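Local atomic coordinates of PTS system, IIA component (Streptococcus pneumoniae serotype 4, PDB entry 5T3U), a protein that probably carries a phosphoryl group in a sugar phosphotransferase system of the mannose family that is linked to fucose utilization. Residues 32-37 and 109-114. Sequence-based numbering, arbitrary orientation.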
ATOM      1  N   GLY A  32     -12.040  12.306   0.759  1.00 34.75           N
ATOM      2  CA  GLY A  32     -13.426  12.298   0.268  1.00 34.82           C
ATOM      3  C   GLY A  32     -13.603  11.399  -0.953  1.00 35.36           C
ATOM      4  O   GLY A  32     -12.626  11.009  -1.614  1.00 32.93           O
ATOM      5  N   GLU A  33     -14.863  11.080  -1.237  1.00 35.72           N
ATOM      6  CA  GLU A  33     -15.234  10.152  -2.304  1.00 37.00           C
ATOM      7  C   GLU A  33     -14.756  10.673  -3.675  1.00 35.31           C
ATOM      8  O   GLU A  33     -14.857  11.854  -3.950  1.00 35.62           O
ATOM      9  CB  GLU A  33     -16.766   9.966  -2.296  1.00 37.86           C
ATOM     10  CG  GLU A  33     -17.234   8.605  -2.851  1.00 44.58           C
ATOM     11  CD  GLU A  33     -18.500   8.701  -3.722  1.00 52.58           C
ATOM     12  OE1 GLU A  33     -18.736   9.780  -4.324  1.00 57.38           O
ATOM     13  OE2 GLU A  33     -19.232   7.687  -3.844  1.00 53.34           O
ATOM     14  N   THR A  34     -14.196   9.808  -4.515  1.00 33.96           N
ATOM     15  CA  THR A  34     -13.782  10.238  -5.858  1.00 32.58           C
ATOM     16  C   THR A  34     -14.803   9.731  -6.885  1.00 32.65           C
ATOM     17  O   THR A  34     -15.636   8.883  -6.568  1.00 31.48           O
ATOM     18  CB  THR A  34     -12.361   9.712  -6.252  1.00 31.96           C
ATOM     19  OG1 THR A  34     -12.334   8.290  -6.149  1.00 30.57           O
ATOM     20  CG2 THR A  34     -11.277  10.290  -5.358  1.00 33.07           C
ATOM     21  N   THR A  35     -14.707  10.220  -8.122  1.00 33.31           N
ATOM     22  CA  THR A  35     -15.530   9.703  -9.221  1.00 33.65           C
ATOM     23  C   THR A  35     -14.685   9.082 -10.348  1.00 34.04           C
ATOM     24  O   THR A  35     -13.485   9.358 -10.491  1.00 33.44           O
ATOM     25  CB  THR A  35     -16.440  10.791  -9.827  1.00 33.80           C
ATOM     26  OG1 THR A  35     -15.620  11.836 -10.353  1.00 34.08           O
ATOM     27  CG2 THR A  35     -17.403  11.405  -8.747  1.00 34.81           C
ATOM     28  N   ASN A  36     -15.367   8.277 -11.147  1.00 34.05           N
ATOM     29  CA  ASN A  36     -14.848   7.465 -12.239  1.00 35.65           C
ATOM     30  C   ASN A  36     -14.147   8.202 -13.388  1.00 33.96           C
ATOM     31  O   ASN A  36     -13.338   7.629 -14.088  1.00 33.29           O
ATOM     32  CB  ASN A  36     -16.059   6.730 -12.844  1.00 37.97           C
ATOM     33  CG  ASN A  36     -15.737   5.343 -13.250  1.00 43.43           C
ATOM     34  OD1 ASN A  36     -14.865   4.694 -12.658  1.00 50.17           O
ATOM     35  ND2 ASN A  36     -16.461   4.839 -14.261  1.00 49.74           N
ATOM     36  N   ASP A  37     -14.482   9.459 -13.606  1.00 32.65           N
ATOM     37  CA  ASP A  37     -13.790  10.237 -14.617  1.00 32.71           C
ATOM     38  C   ASP A  37     -12.448  10.774 -14.106  1.00 31.37           C
ATOM     39  O   ASP A  37     -11.730  11.403 -14.873  1.00 31.64           O
ATOM     40  CB  ASP A  37     -14.664  11.408 -15.105  1.00 32.63           C
ATOM     41  CG  ASP A  37     -15.094  12.316 -13.972  1.00 35.43           C
ATOM     42  OD1 ASP A  37     -15.193  11.827 -12.828  1.00 35.57           O
ATOM     43  OD2 ASP A  37     -15.352  13.520 -14.214  1.00 40.71           O
ATOM     44  N   GLU A 109      -1.756  11.937  -1.639  1.00 26.57           N
ATOM     45  CA  GLU A 109      -1.181  13.164  -2.164  1.00 27.16           C
ATOM     46  C   GLU A 109      -1.556  13.399  -3.635  1.00 27.19           C
ATOM     47  O   GLU A 109      -1.822  14.531  -4.041  1.00 26.19           O
ATOM     48  CB  GLU A 109       0.355  13.114  -2.043  1.00 27.73           C
ATOM     49  CG  GLU A 109       1.085  14.277  -2.740  1.00 31.70           C
ATOM     50  CD  GLU A 109       0.580  15.664  -2.305  1.00 38.67           C
ATOM     51  OE1 GLU A 109       0.188  15.843  -1.121  1.00 39.73           O
ATOM     52  OE2 GLU A 109       0.573  16.586  -3.158  1.00 43.25           O
ATOM     53  N   LEU A 110      -1.502  12.339  -4.445  1.00 27.77           N
ATOM     54  CA  LEU A 110      -1.885  12.456  -5.859  1.00 27.35           C
ATOM     55  C   LEU A 110      -3.360  12.820  -5.995  1.00 28.05           C
ATOM     56  O   LEU A 110      -3.720  13.655  -6.846  1.00 28.84           O
ATOM     57  CB  LEU A 110      -1.540  11.183  -6.626  1.00 26.93           C
ATOM     58  CG  LEU A 110      -0.030  11.008  -6.860  1.00 27.42           C
ATOM     59  CD1 LEU A 110       0.334   9.649  -7.504  1.00 24.70           C
ATOM     60  CD2 LEU A 110       0.561  12.210  -7.668  1.00 26.37           C
ATOM     61  N   ILE A 111      -4.227  12.252  -5.156  1.00 27.96           N
ATOM     62  CA  ILE A 111      -5.650  12.671  -5.249  1.00 27.85           C
ATOM     63  C   ILE A 111      -5.820  14.152  -4.845  1.00 28.64           C
ATOM     64  O   ILE A 111      -6.458  14.937  -5.565  1.00 28.42           O
ATOM     65  CB  ILE A 111      -6.615  11.761  -4.476  1.00 27.43           C
ATOM     66  CG1 ILE A 111      -6.638  10.357  -5.074  1.00 26.23           C
ATOM     67  CG2 ILE A 111      -8.068  12.339  -4.525  1.00 26.39           C
ATOM     68  CD1 ILE A 111      -7.353   9.284  -4.168  1.00 23.26           C
ATOM     69  N   SER A 112      -5.196  14.545  -3.734  1.00 29.58           N
ATOM     70  CA  SER A 112      -5.318  15.919  -3.216  1.00 30.52           C
ATOM     71  C   SER A 112      -4.834  16.983  -4.182  1.00 30.90           C
ATOM     72  O   SER A 112      -5.283  18.133  -4.113  1.00 32.06           O
ATOM     73  CB  SER A 112      -4.556  16.068  -1.891  1.00 30.59           C
ATOM     74  OG  SER A 112      -5.040  15.102  -0.982  1.00 33.37           O
ATOM     75  N   SER A 113      -3.905  16.607  -5.063  1.00 30.38           N
ATOM     76  CA  SER A 113      -3.251  17.557  -5.958  1.00 29.19           C
ATOM     77  C   SER A 113      -3.655  17.383  -7.437  1.00 28.84           C
ATOM     78  O   SER A 113      -3.051  18.000  -8.332  1.00 27.91           O
ATOM     79  CB  SER A 113      -1.731  17.480  -5.784  1.00 29.16           C
ATOM     80  OG  SER A 113      -1.230  16.214  -6.203  1.00 30.95           O
ATOM     81  N   TYR A 114      -4.694  16.588  -7.701  1.00 27.91           N
ATOM     82  CA  TYR A 114      -5.000  16.277  -9.101  1.00 28.02           C
ATOM     83  C   TYR A 114      -5.660  17.408  -9.929  1.00 28.69           C
ATOM     84  O   TYR A 114      -5.880  17.258 -11.141  1.00 28.39           O
ATOM     85  CB  TYR A 114      -5.692  14.926  -9.273  1.00 27.36           C
ATOM     86  CG  TYR A 114      -7.102  14.721  -8.721  1.00 27.88           C
ATOM     87  CD1 TYR A 114      -7.918  15.784  -8.313  1.00 28.38           C
ATOM     88  CD2 TYR A 114      -7.624  13.428  -8.641  1.00 26.40           C
ATOM     89  CE1 TYR A 114      -9.221  15.548  -7.843  1.00 28.76           C
ATOM     90  CE2 TYR A 114      -8.880  13.186  -8.172  1.00 26.73           C
ATOM     91  CZ  TYR A 114      -9.684  14.243  -7.775  1.00 28.68           C
ATOM     92  OH  TYR A 114     -10.946  13.955  -7.307  1.00 31.25           O
TER
HETATM   93  O   HOH W   1     -13.069  12.419  -8.105  1.00 30.91           O
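Thr-34 and Ile-111 are the residues whose CA atoms lie nearest across the two segments, at 8.5 Å; they belong to the loop 32-37, extended through residues 33-35 and turning at Asn-36 and Asp-37, and to the C-terminal turn of helix 104-112. No direct hydrogen bond joins the segments, and only 98 Å² of surface is buried between them. Helix 19-31 ends just before the loop: Gly-32 leaves helical geometry with a positive phi of 88°. On the other side Ser-113 is the first residue beyond helix 104-112 with non-helical phi/psi, and its OG donates back to the carbonyl O of Glu-109 over 2.8 Å, the donor standing 28° out of the plane of that carbonyl.

The direct contact rests on one methyl group. In Thr-34, CG2 lies opposite the carbonyl carbon about CA–CB, and it meets the CG2 branch of Ile-111 at 3.9 Å, the two side chains running roughly perpendicular. The same methyl lies 4.2 Å from OH of Tyr-114, so it touches both an aliphatic branch and the outer end of a phenol. Thr-34 OG1 is used elsewhere, in a hydrogen bond to Glu-28 OE2 of helix 19-31. Leu-24 of that helix touches both Thr-34 and Ile-111, extending the apolar patch.

Water supplies the polar link. One molecule accepts from the backbone N of Thr-35 at 2.7 Å and is hydrogen-bonded to Tyr-114 OH at the same distance, spanning the segments. The carbonyl O of Ile-111 sits over the outer part of one face of the tyrosine ring, 3.2 Å above the ring plane, and the ring makes a cation-pi contact with Arg-38.

Topologically, the contact joins the connection from helix 19-31 to strand 39-44 with the end of helix 104-112, within an alpha/beta fold as in mannose-type IIA domains; in this chain the parallel strands run in the order 2-1-3-4.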